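Local coordinates for nodulation protein S (PDB 3OFK) that probably transfers methyl groups from S-adenosylmethionine in the synthesis of Nod factor, the lipochitooligosaccharide signal of nodulation, at residues V52-E57 and E113-I118; G147-F152 and R201-E206. One frame throughout, in Å; residues are numbered along the deposited sequence.

Interaction 1: residues V52-E57 and E113-I118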
loop_
_atom_site.group_PDB
_atom_site.type_symbol
_atom_site.label_atom_id
_atom_site.label_comp_id
_atom_site.label_asym_id
_atom_site.label_seq_id
_atom_site.Cartn_x
_atom_site.Cartn_y
_atom_site.Cartn_z
ATOM N N VAL A 52 -5.394 -14.086 8.663
ATOM C CA VAL A 52 -4.671 -13.071 9.463
ATOM C C VAL A 52 -5.456 -12.744 10.745
ATOM O O VAL A 52 -6.670 -12.703 10.712
ATOM C CB VAL A 52 -4.387 -11.830 8.561
ATOM C CG1 VAL A 52 -4.025 -10.624 9.347
ATOM C CG2 VAL A 52 -3.293 -12.174 7.536
ATOM N N SER A 53 -4.784 -12.526 11.875
ATOM C CA SER A 53 -5.497 -12.110 13.118
ATOM C C SER A 53 -5.890 -10.608 13.197
ATOM O O SER A 53 -6.966 -10.233 13.703
ATOM C CB SER A 53 -4.665 -12.447 14.352
ATOM O OG SER A 53 -4.554 -13.867 14.566
ATOM N N ASN A 54 -4.985 -9.742 12.748
ATOM C CA ASN A 54 -5.121 -8.310 13.000
ATOM C C ASN A 54 -4.359 -7.622 11.927
ATOM O O ASN A 54 -3.155 -7.504 12.023
ATOM C CB ASN A 54 -4.547 -7.964 14.381
ATOM C CG ASN A 54 -4.964 -6.593 14.853
ATOM O OD1 ASN A 54 -6.022 -6.095 14.481
ATOM N ND2 ASN A 54 -4.137 -5.982 15.710
ATOM N N GLY A 55 -5.042 -7.259 10.855
ATOM C CA GLY A 55 -4.366 -6.747 9.668
ATOM C C GLY A 55 -4.423 -5.217 9.588
ATOM O O GLY A 55 -5.357 -4.604 10.120
ATOM N N LEU A 56 -3.418 -4.622 8.935
ATOM C CA LEU A 56 -3.395 -3.161 8.651
ATOM C C LEU A 56 -3.207 -2.898 7.150
ATOM O O LEU A 56 -2.259 -3.392 6.512
ATOM C CB LEU A 56 -2.297 -2.451 9.445
ATOM C CG LEU A 56 -2.106 -0.928 9.212
ATOM C CD1 LEU A 56 -3.293 -0.117 9.729
ATOM C CD2 LEU A 56 -0.803 -0.403 9.823
ATOM N N GLU A 57 -4.072 -2.095 6.567
ATOM C CA GLU A 57 -3.878 -1.698 5.184
ATOM C C GLU A 57 -3.584 -0.216 5.202
ATOM O O GLU A 57 -4.348 0.551 5.844
ATOM C CB GLU A 57 -5.106 -1.977 4.325
ATOM C CG GLU A 57 -4.823 -1.676 2.820
ATOM C CD GLU A 57 -6.047 -1.501 1.936
ATOM O OE1 GLU A 57 -7.165 -1.283 2.440
ATOM O OE2 GLU A 57 -5.901 -1.622 0.696
ATOM N N GLU A 113 -1.538 -0.790 18.933
ATOM C CA GLU A 113 -1.816 -1.988 18.108
ATOM C C GLU A 113 -0.560 -2.602 17.489
ATOM O O GLU A 113 0.306 -1.889 16.954
ATOM C CB GLU A 113 -2.745 -1.652 16.920
ATOM C CG GLU A 113 -4.233 -1.494 17.203
ATOM C CD GLU A 113 -5.007 -2.782 17.039
ATOM O OE1 GLU A 113 -5.123 -3.550 18.011
ATOM O OE2 GLU A 113 -5.521 -3.025 15.936
ATOM N N LEU A 114 -0.478 -3.931 17.549
ATOM C CA LEU A 114 0.482 -4.676 16.732
ATOM C C LEU A 114 -0.308 -5.535 15.747
ATOM O O LEU A 114 -1.309 -6.148 16.127
ATOM C CB LEU A 114 1.422 -5.530 17.592
ATOM C CG LEU A 114 2.253 -4.737 18.613
ATOM C CD1 LEU A 114 3.087 -5.674 19.532
ATOM C CD2 LEU A 114 3.132 -3.692 17.919
ATOM N N PHE A 115 0.152 -5.547 14.495
ATOM C CA PHE A 115 -0.497 -6.231 13.357
ATOM C C PHE A 115 0.344 -7.392 12.819
ATOM O O PHE A 115 1.545 -7.258 12.588
ATOM C CB PHE A 115 -0.772 -5.235 12.227
ATOM C CG PHE A 115 -1.532 -4.024 12.676
ATOM C CD1 PHE A 115 -2.910 -4.071 12.819
ATOM C CD2 PHE A 115 -0.864 -2.842 13.002
ATOM C CE1 PHE A 115 -3.610 -2.986 13.265
ATOM C CE2 PHE A 115 -1.570 -1.728 13.447
ATOM C CZ PHE A 115 -2.951 -1.803 13.579
ATOM N N ASP A 116 -0.290 -8.538 12.612
ATOM C CA ASP A 116 0.412 -9.677 11.990
ATOM C C ASP A 116 0.469 -9.590 10.445
ATOM O O ASP A 116 1.157 -10.395 9.791
ATOM C CB ASP A 116 -0.153 -11.018 12.465
ATOM C CG ASP A 116 -1.631 -11.186 12.173
ATOM O OD1 ASP A 116 -2.348 -10.189 12.180
ATOM O OD2 ASP A 116 -2.081 -12.326 11.962
ATOM N N LEU A 117 -0.251 -8.635 9.859
ATOM C CA LEU A 117 -0.068 -8.290 8.452
ATOM C C LEU A 117 -0.183 -6.786 8.290
ATOM O O LEU A 117 -1.150 -6.189 8.768
ATOM C CB LEU A 117 -1.123 -8.928 7.555
ATOM C CG LEU A 117 -0.999 -8.641 6.049
ATOM C CD1 LEU A 117 0.304 -9.208 5.438
ATOM C CD2 LEU A 117 -2.237 -9.264 5.375
ATOM N N ILE A 118 0.799 -6.193 7.612
ATOM C CA ILE A 118 0.689 -4.839 7.124
ATOM C C ILE A 118 0.859 -4.844 5.623
ATOM O O ILE A 118 1.820 -5.404 5.092
ATOM C CB ILE A 118 1.760 -3.955 7.735
ATOM C CG1 ILE A 118 1.601 -3.940 9.253
ATOM C CG2 ILE A 118 1.674 -2.552 7.147
ATOM C CD1 ILE A 118 2.713 -3.168 9.975
#

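Interaction 2: residues G147-F152 and R201-E206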
loop_
_atom_site.group_PDB
_atom_site.type_symbol
_atom_site.label_atom_id
_atom_site.label_comp_id
_atom_site.label_asym_id
_atom_site.label_seq_id
_atom_site.Cartn_x
_atom_site.Cartn_y
_atom_site.Cartn_z
ATOM N N GLY A 147 5.824 -12.013 15.081
ATOM C CA GLY A 147 5.962 -12.996 13.993
ATOM C C GLY A 147 5.344 -12.567 12.667
ATOM O O GLY A 147 5.261 -13.369 11.733
ATOM N N GLY A 148 4.929 -11.300 12.588
ATOM C CA GLY A 148 4.075 -10.836 11.521
ATOM C C GLY A 148 4.815 -10.538 10.248
ATOM O O GLY A 148 6.046 -10.462 10.249
ATOM N N HIS A 149 4.064 -10.392 9.160
ATOM C CA HIS A 149 4.646 -10.076 7.856
ATOM C C HIS A 149 4.221 -8.716 7.358
ATOM O O HIS A 149 3.132 -8.230 7.696
ATOM C CB HIS A 149 4.265 -11.109 6.794
ATOM C CG HIS A 149 4.801 -12.477 7.079
ATOM N ND1 HIS A 149 4.204 -13.331 7.980
ATOM C CD2 HIS A 149 5.891 -13.124 6.606
ATOM C CE1 HIS A 149 4.891 -14.460 8.030
ATOM N NE2 HIS A 149 5.924 -14.356 7.211
ATOM N N LEU A 150 5.081 -8.134 6.530
ATOM C CA LEU A 150 4.797 -6.875 5.869
ATOM C C LEU A 150 4.857 -7.162 4.379
ATOM O O LEU A 150 5.810 -7.768 3.912
ATOM C CB LEU A 150 5.817 -5.817 6.298
ATOM C CG LEU A 150 5.667 -4.399 5.718
ATOM C CD1 LEU A 150 6.143 -3.328 6.741
ATOM C CD2 LEU A 150 6.416 -4.277 4.369
ATOM N N VAL A 151 3.799 -6.814 3.669
ATOM C CA VAL A 151 3.710 -7.020 2.229
ATOM C C VAL A 151 3.783 -5.664 1.585
ATOM O O VAL A 151 2.888 -4.856 1.778
ATOM C CB VAL A 151 2.400 -7.727 1.819
ATOM C CG1 VAL A 151 2.179 -7.599 0.318
ATOM C CG2 VAL A 151 2.461 -9.161 2.206
ATOM N N PHE A 152 4.867 -5.421 0.844
ATOM C CA PHE A 152 5.140 -4.136 0.240
ATOM C C PHE A 152 5.077 -4.270 -1.249
ATOM O O PHE A 152 5.493 -5.285 -1.814
ATOM C CB PHE A 152 6.539 -3.661 0.639
ATOM C CG PHE A 152 7.079 -2.545 -0.229
ATOM C CD1 PHE A 152 6.630 -1.217 -0.073
ATOM C CD2 PHE A 152 8.030 -2.827 -1.216
ATOM C CE1 PHE A 152 7.153 -0.195 -0.862
ATOM C CE2 PHE A 152 8.546 -1.811 -2.024
ATOM C CZ PHE A 152 8.094 -0.485 -1.848
ATOM N N ARG A 201 7.522 -9.637 0.260
ATOM C CA ARG A 201 6.943 -9.989 1.528
ATOM C C ARG A 201 8.085 -10.099 2.520
ATOM O O ARG A 201 9.035 -10.867 2.308
ATOM C CB ARG A 201 6.176 -11.307 1.399
ATOM C CG ARG A 201 5.468 -11.780 2.672
ATOM C CD ARG A 201 4.703 -13.060 2.372
ATOM N NE ARG A 201 3.918 -13.563 3.505
ATOM C CZ ARG A 201 4.196 -14.655 4.226
ATOM N NH1 ARG A 201 5.261 -15.417 3.954
ATOM N NH2 ARG A 201 3.384 -15.001 5.234
ATOM N N PHE A 202 7.981 -9.330 3.601
ATOM C CA PHE A 202 9.006 -9.315 4.652
ATOM C C PHE A 202 8.488 -9.936 5.946
ATOM O O PHE A 202 7.291 -9.864 6.244
ATOM C CB PHE A 202 9.462 -7.881 4.902
ATOM C CG PHE A 202 10.186 -7.262 3.735
ATOM C CD1 PHE A 202 11.586 -7.206 3.706
ATOM C CD2 PHE A 202 9.483 -6.701 2.685
ATOM C CE1 PHE A 202 12.247 -6.647 2.649
ATOM C CE2 PHE A 202 10.160 -6.112 1.616
ATOM C CZ PHE A 202 11.547 -6.082 1.608
ATOM N N ARG A 203 9.379 -10.586 6.691
ATOM C CA ARG A 203 9.053 -11.107 8.001
ATOM C C ARG A 203 9.802 -10.331 9.070
ATOM O O ARG A 203 10.925 -9.867 8.862
ATOM C CB ARG A 203 9.409 -12.600 8.117
ATOM C CG ARG A 203 8.703 -13.291 9.283
ATOM C CD ARG A 203 8.995 -14.806 9.393
ATOM N NE ARG A 203 10.421 -15.092 9.544
ATOM C CZ ARG A 203 11.239 -15.465 8.557
ATOM N NH1 ARG A 203 10.788 -15.615 7.309
ATOM N NH2 ARG A 203 12.523 -15.692 8.821
ATOM N N ASN A 204 9.165 -10.210 10.224
ATOM C CA ASN A 204 9.743 -9.535 11.358
ATOM C C ASN A 204 10.599 -10.532 12.093
ATOM O O ASN A 204 10.047 -11.416 12.771
ATOM C CB ASN A 204 8.645 -9.023 12.303
ATOM C CG ASN A 204 9.155 -7.995 13.308
ATOM O OD1 ASN A 204 10.166 -7.333 13.080
ATOM N ND2 ASN A 204 8.433 -7.840 14.409
ATOM N N PRO A 205 11.943 -10.405 11.976
ATOM C CA PRO A 205 12.812 -11.351 12.677
ATOM C C PRO A 205 12.708 -11.111 14.202
ATOM O O PRO A 205 13.502 -10.357 14.785
ATOM C CB PRO A 205 14.199 -11.021 12.108
ATOM C CG PRO A 205 14.159 -9.571 11.836
ATOM C CD PRO A 205 12.713 -9.255 11.455
ATOM N N GLU A 206 11.699 -11.724 14.827
ATOM C CA GLU A 206 11.300 -11.354 16.194
ATOM C C GLU A 206 10.236 -12.315 16.781
ATOM O O GLU A 206 10.531 -13.420 17.267
ATOM C CB GLU A 206 10.772 -9.897 16.190
ATOM C CG GLU A 206 11.407 -8.982 17.241
ATOM C CD GLU A 206 10.937 -9.305 18.655
ATOM O OE1 GLU A 206 9.712 -9.214 18.908
ATOM O OE2 GLU A 206 11.790 -9.646 19.512
#

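Interaction 1: residues V52-E57 and E113-I118
The carboxylate of Asp116 grips two successive backbone amides, those of Ser53 and Asn54, where the chain turns a corner. Its OD2 offers the syn lone pair to the N-H of Ser53 at 2.7 Å, while OD1 takes that of Asn54 on its own syn side, 20° out of the carboxylate plane. Chi1 (59°) puts CG between the backbone N and the carbonyl carbon, on the way to the corner. An alanine at Asp116 would probably leave both amides without these acceptors and the corner less firmly held. The side chain of Asn54 answers in the other direction: its ND2 donates to Leu114 O from above the carbonyl plane at 2.9 Å, and weakly to the carboxylate of Glu113, whose OE2 is salt-bridged to Arg75. Beyond the corner, Leu56 CB lies over the face of the Phe115 ring, 3.7 Å from its centroid, a CH-pi contact close to the ring normal. Leu56 N bonds to Leu117 O at 2.8 Å within parallel pairing that matches Gly55 with Leu117 and Leu56 with Ile118. Strand 52-58 lies between strands 73-80 and 115-121; Thr77 and Met143 touch both Leu56 and Phe115, and Leu69 of helix 64-69 packs on Leu117.

Interaction 2: residues G147-F152 and R201-E206
Arg201 lays its guanidinium flat on the imidazole of His149, the two centres 3.5 Å apart and the planes only 12° from parallel. NH2 sits over the middle of the histidine ring, 3.2 Å from CE1, and His149 CD2 in turn lies over the centre of the guanidinium; the nitrogens face one another at angles too poor for hydrogen bonding. If the histidine were protonated, the stacked cation would probably make that charge less favourable. The arginine chain runs extended from CG to NE, bringing NE near His149 CD2, and chi4 (-109°) places CZ closer still to that atom; its CG passes Val151 CG2 at 4.0 Å on the way. Arg203 brings its CG to 3.6 Å from His149 NE2.

Beneath these side chains is antiparallel pairing: His149 with Arg203 and Val151 with Arg201 are non-hydrogen-bonded pairs, flanking the hydrogen-bonded pair Leu150 and Phe202. Strand 196-203 is inserted antiparallel between 148-155 and 181-189, giving the 3-2-1-4-5-7-6 order characteristic of class I methyltransferases. Phe202 N to Leu150 O, 2.7 Å, is almost straight, and Leu150 N returns a bond to Phe202 O. Asn204 N extends the pairing by bonding to Gly148 O at 3.1 Å.

Farther out, Ser49 OG bonds to Arg201 NH2 and anchors the guanidinium, while Ser49 also touches His149. Helix 33-46 covers Val151, and Leu176 of helix 169-179 packs against both Phe152 and Phe202.

In the fold
Interactions 1 and 2 are successive seams of one sheet, their centres 10 Å apart, and strands 115-121 and 148-155 join them. Probable hydrogen bonds link Asp116 O to His149 N at 3.0 Å and Ile118 O to Val151 N at 2.8 Å, while Leu117 CD1 packs 3.9 Å from Val151 CG2. The strands follow in the order 52-58, 115-121, 148-155, 196-203, so the single antiparallel strand of this Rossmann-like sheet enters after 148-155. The side chains of Leu56 and Val151 each lie about 9 Å from bound S-adenosyl-L-homocysteine. Leu56 comes closer to Ile106, which binds S-adenosyl-L-homocysteine, about 5 Å between side chains.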